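AimR transcriptional regulator (Bacillus phage phi3T, PDB 5ZVV) activates transcription of the aimX locus as a dimer, apparently favouring the lytic cycle, until the arbitrium peptide makes it an inactive monomer and lysogeny follows. Local coordinates at residues A[273-276]-A[280-283]. Sequence-based numbering, arbitrary orientation.
Sequences LSNI and ENQW
Ser274 and Asn281 face each other where the chain, having left the last turns of its helix, doubles back beside them, and their CA atoms come within 5.6 Å. Asn281 supplies the hydrogen bond across the contact, and its amide works in two directions. With CG anti to its backbone N (chi1 -166°), the amide reaches across to the helix. Its ND2 donates to Asn275 OD1 over 2.8 Å, a bent bond with an N-H...O angle of 137°. The acceptor lies nearly in the amide plane of Asn281, whereas the donor stands well above the carbonyl plane of Asn275, the two amides being turned 62° apart. The other end, Asn281 OD1, accepts the backbone N-H of Trp283 (OD1 to N 2.9 Å) and closes an Asx turn within the loop. Asparagine suits this place: its short amide offers an acceptor to its own loop and a donor to the helix, and having both ends engaged fixes the rotation of the group.

Ser274 is small enough to let the loop come close. Its OG packs against the Asn281 amide, 3.0 Å from CG, without a hydrogen bond to it; the hydroxyl is instead bonded to Leu270 O, one turn back in the helix. The same OG sits at the edge of the Trp283 indole, 4.0 Å from CE3, while Gln282 CB lies over one ring face.

The loop thus lies along the C-terminal part of helix 260-277, where Trp283 also rests on Asp267, Leu270 and Cys271. Helix 243-252 meets Ser274 through Tyr243, and helix 291-304 meets both Asn275 and Asn281 through Tyr300, so the contact joins successive helices of this TPR-like, all-helical region.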
ATOM      1  N   LEU A 273       6.402 -12.668  27.149  1.00 20.54           N
ATOM      2  CA  LEU A 273       7.826 -12.933  27.329  1.00 18.12           C
ATOM      3  C   LEU A 273       8.057 -14.143  28.229  1.00 21.19           C
ATOM      4  O   LEU A 273       8.776 -15.083  27.858  1.00 22.38           O
ATOM      5  CB  LEU A 273       8.512 -11.699  27.912  1.00 16.29           C
ATOM      6  CG  LEU A 273      10.021 -11.818  28.108  1.00 24.26           C
ATOM      7  CD1 LEU A 273      10.741 -11.890  26.765  1.00 19.40           C
ATOM      8  CD2 LEU A 273      10.543 -10.664  28.954  1.00 22.74           C
ATOM      9  N   SER A 274       7.454 -14.138  29.423  1.00 18.10           N
ATOM     10  CA  SER A 274       7.703 -15.214  30.376  1.00 18.67           C
ATOM     11  C   SER A 274       7.112 -16.534  29.899  1.00 20.85           C
ATOM     12  O   SER A 274       7.658 -17.598  30.209  1.00 19.72           O
ATOM     13  CB  SER A 274       7.154 -14.840  31.754  1.00 22.35           C
ATOM     14  OG  SER A 274       5.749 -14.653  31.722  1.00 25.75           O
ATOM     15  N   ASN A 275       6.005 -16.488  29.154  1.00 19.17           N
ATOM     16  CA  ASN A 275       5.504 -17.701  28.511  1.00 21.75           C
ATOM     17  C   ASN A 275       6.500 -18.231  27.490  1.00 23.36           C
ATOM     18  O   ASN A 275       6.732 -19.443  27.407  1.00 23.57           O
ATOM     19  CB  ASN A 275       4.161 -17.427  27.839  1.00 20.48           C
ATOM     20  CG  ASN A 275       3.025 -17.323  28.828  1.00 22.74           C
ATOM     21  OD1 ASN A 275       3.132 -17.780  29.967  1.00 19.88           O
ATOM     22  ND2 ASN A 275       1.922 -16.728  28.395  1.00 17.89           N
ATOM     23  N   ILE A 276       7.100 -17.333  26.704  1.00 23.09           N
ATOM     24  CA  ILE A 276       8.074 -17.735  25.693  1.00 19.53           C
ATOM     25  C   ILE A 276       9.266 -18.420  26.347  1.00 21.92           C
ATOM     26  O   ILE A 276       9.712 -19.486  25.907  1.00 20.41           O
ATOM     27  CB  ILE A 276       8.514 -16.517  24.859  1.00 21.18           C
ATOM     28  CG1 ILE A 276       7.433 -16.138  23.849  1.00 20.39           C
ATOM     29  CG2 ILE A 276       9.837 -16.790  24.145  1.00 18.36           C
ATOM     30  CD1 ILE A 276       7.144 -17.228  22.855  1.00 22.71           C
ATOM     31  N   GLU A 280       8.882 -17.404  35.474  1.00 27.61           N
ATOM     32  CA  GLU A 280       7.807 -17.124  36.417  1.00 30.14           C
ATOM     33  C   GLU A 280       6.913 -16.010  35.883  1.00 29.21           C
ATOM     34  O   GLU A 280       7.369 -14.886  35.655  1.00 29.49           O
ATOM     35  CB  GLU A 280       8.392 -16.746  37.776  1.00 31.95           C
ATOM     36  CG  GLU A 280       7.358 -16.494  38.859  1.00 50.32           C
ATOM     37  CD  GLU A 280       7.985 -16.323  40.230  1.00 54.48           C
ATOM     38  OE1 GLU A 280       8.876 -17.125  40.584  1.00 58.19           O
ATOM     39  OE2 GLU A 280       7.590 -15.382  40.952  1.00 54.34           O
ATOM     40  N   ASN A 281       5.638 -16.329  35.678  1.00 30.79           N
ATOM     41  CA  ASN A 281       4.679 -15.432  35.041  1.00 28.69           C
ATOM     42  C   ASN A 281       3.765 -14.847  36.112  1.00 31.03           C
ATOM     43  O   ASN A 281       2.902 -15.548  36.651  1.00 24.61           O
ATOM     44  CB  ASN A 281       3.871 -16.176  33.979  1.00 26.45           C
ATOM     45  CG  ASN A 281       3.104 -15.241  33.061  1.00 26.02           C
ATOM     46  OD1 ASN A 281       2.828 -14.091  33.406  1.00 22.60           O
ATOM     47  ND2 ASN A 281       2.757 -15.734  31.879  1.00 25.42           N
ATOM     48  N   GLN A 282       3.949 -13.564  36.407  1.00 29.15           N
ATOM     49  CA  GLN A 282       3.089 -12.844  37.334  1.00 29.40           C
ATOM     50  C   GLN A 282       2.027 -12.013  36.632  1.00 26.89           C
ATOM     51  O   GLN A 282       1.243 -11.342  37.308  1.00 29.32           O
ATOM     52  CB  GLN A 282       3.923 -11.923  38.227  1.00 30.64           C
ATOM     53  CG  GLN A 282       5.058 -12.601  38.958  1.00 37.93           C
ATOM     54  CD  GLN A 282       5.929 -11.605  39.690  1.00 46.56           C
ATOM     55  OE1 GLN A 282       5.979 -10.428  39.330  1.00 50.63           O
ATOM     56  NE2 GLN A 282       6.614 -12.066  40.729  1.00 52.92           N
ATOM     57  N   TRP A 283       1.976 -12.044  35.299  1.00 21.29           N
ATOM     58  CA  TRP A 283       1.206 -11.071  34.533  1.00 24.41           C
ATOM     59  C   TRP A 283       0.066 -11.701  33.745  1.00 22.59           C
ATOM     60  O   TRP A 283      -0.453 -11.080  32.813  1.00 22.01           O
ATOM     61  CB  TRP A 283       2.139 -10.296  33.604  1.00 20.94           C
ATOM     62  CG  TRP A 283       3.287  -9.679  34.336  1.00 20.97           C
ATOM     63  CD1 TRP A 283       3.300  -8.474  34.974  1.00 18.87           C
ATOM     64  CD2 TRP A 283       4.582 -10.250  34.527  1.00 21.80           C
ATOM     65  NE1 TRP A 283       4.527  -8.258  35.548  1.00 24.20           N
ATOM     66  CE2 TRP A 283       5.335  -9.334  35.285  1.00 28.40           C
ATOM     67  CE3 TRP A 283       5.182 -11.449  34.128  1.00 25.20           C
ATOM     68  CZ2 TRP A 283       6.658  -9.575  35.650  1.00 22.60           C
ATOM     69  CZ3 TRP A 283       6.495 -11.686  34.490  1.00 22.72           C
ATOM     70  CH2 TRP A 283       7.218 -10.754  35.243  1.00 24.15           C
TER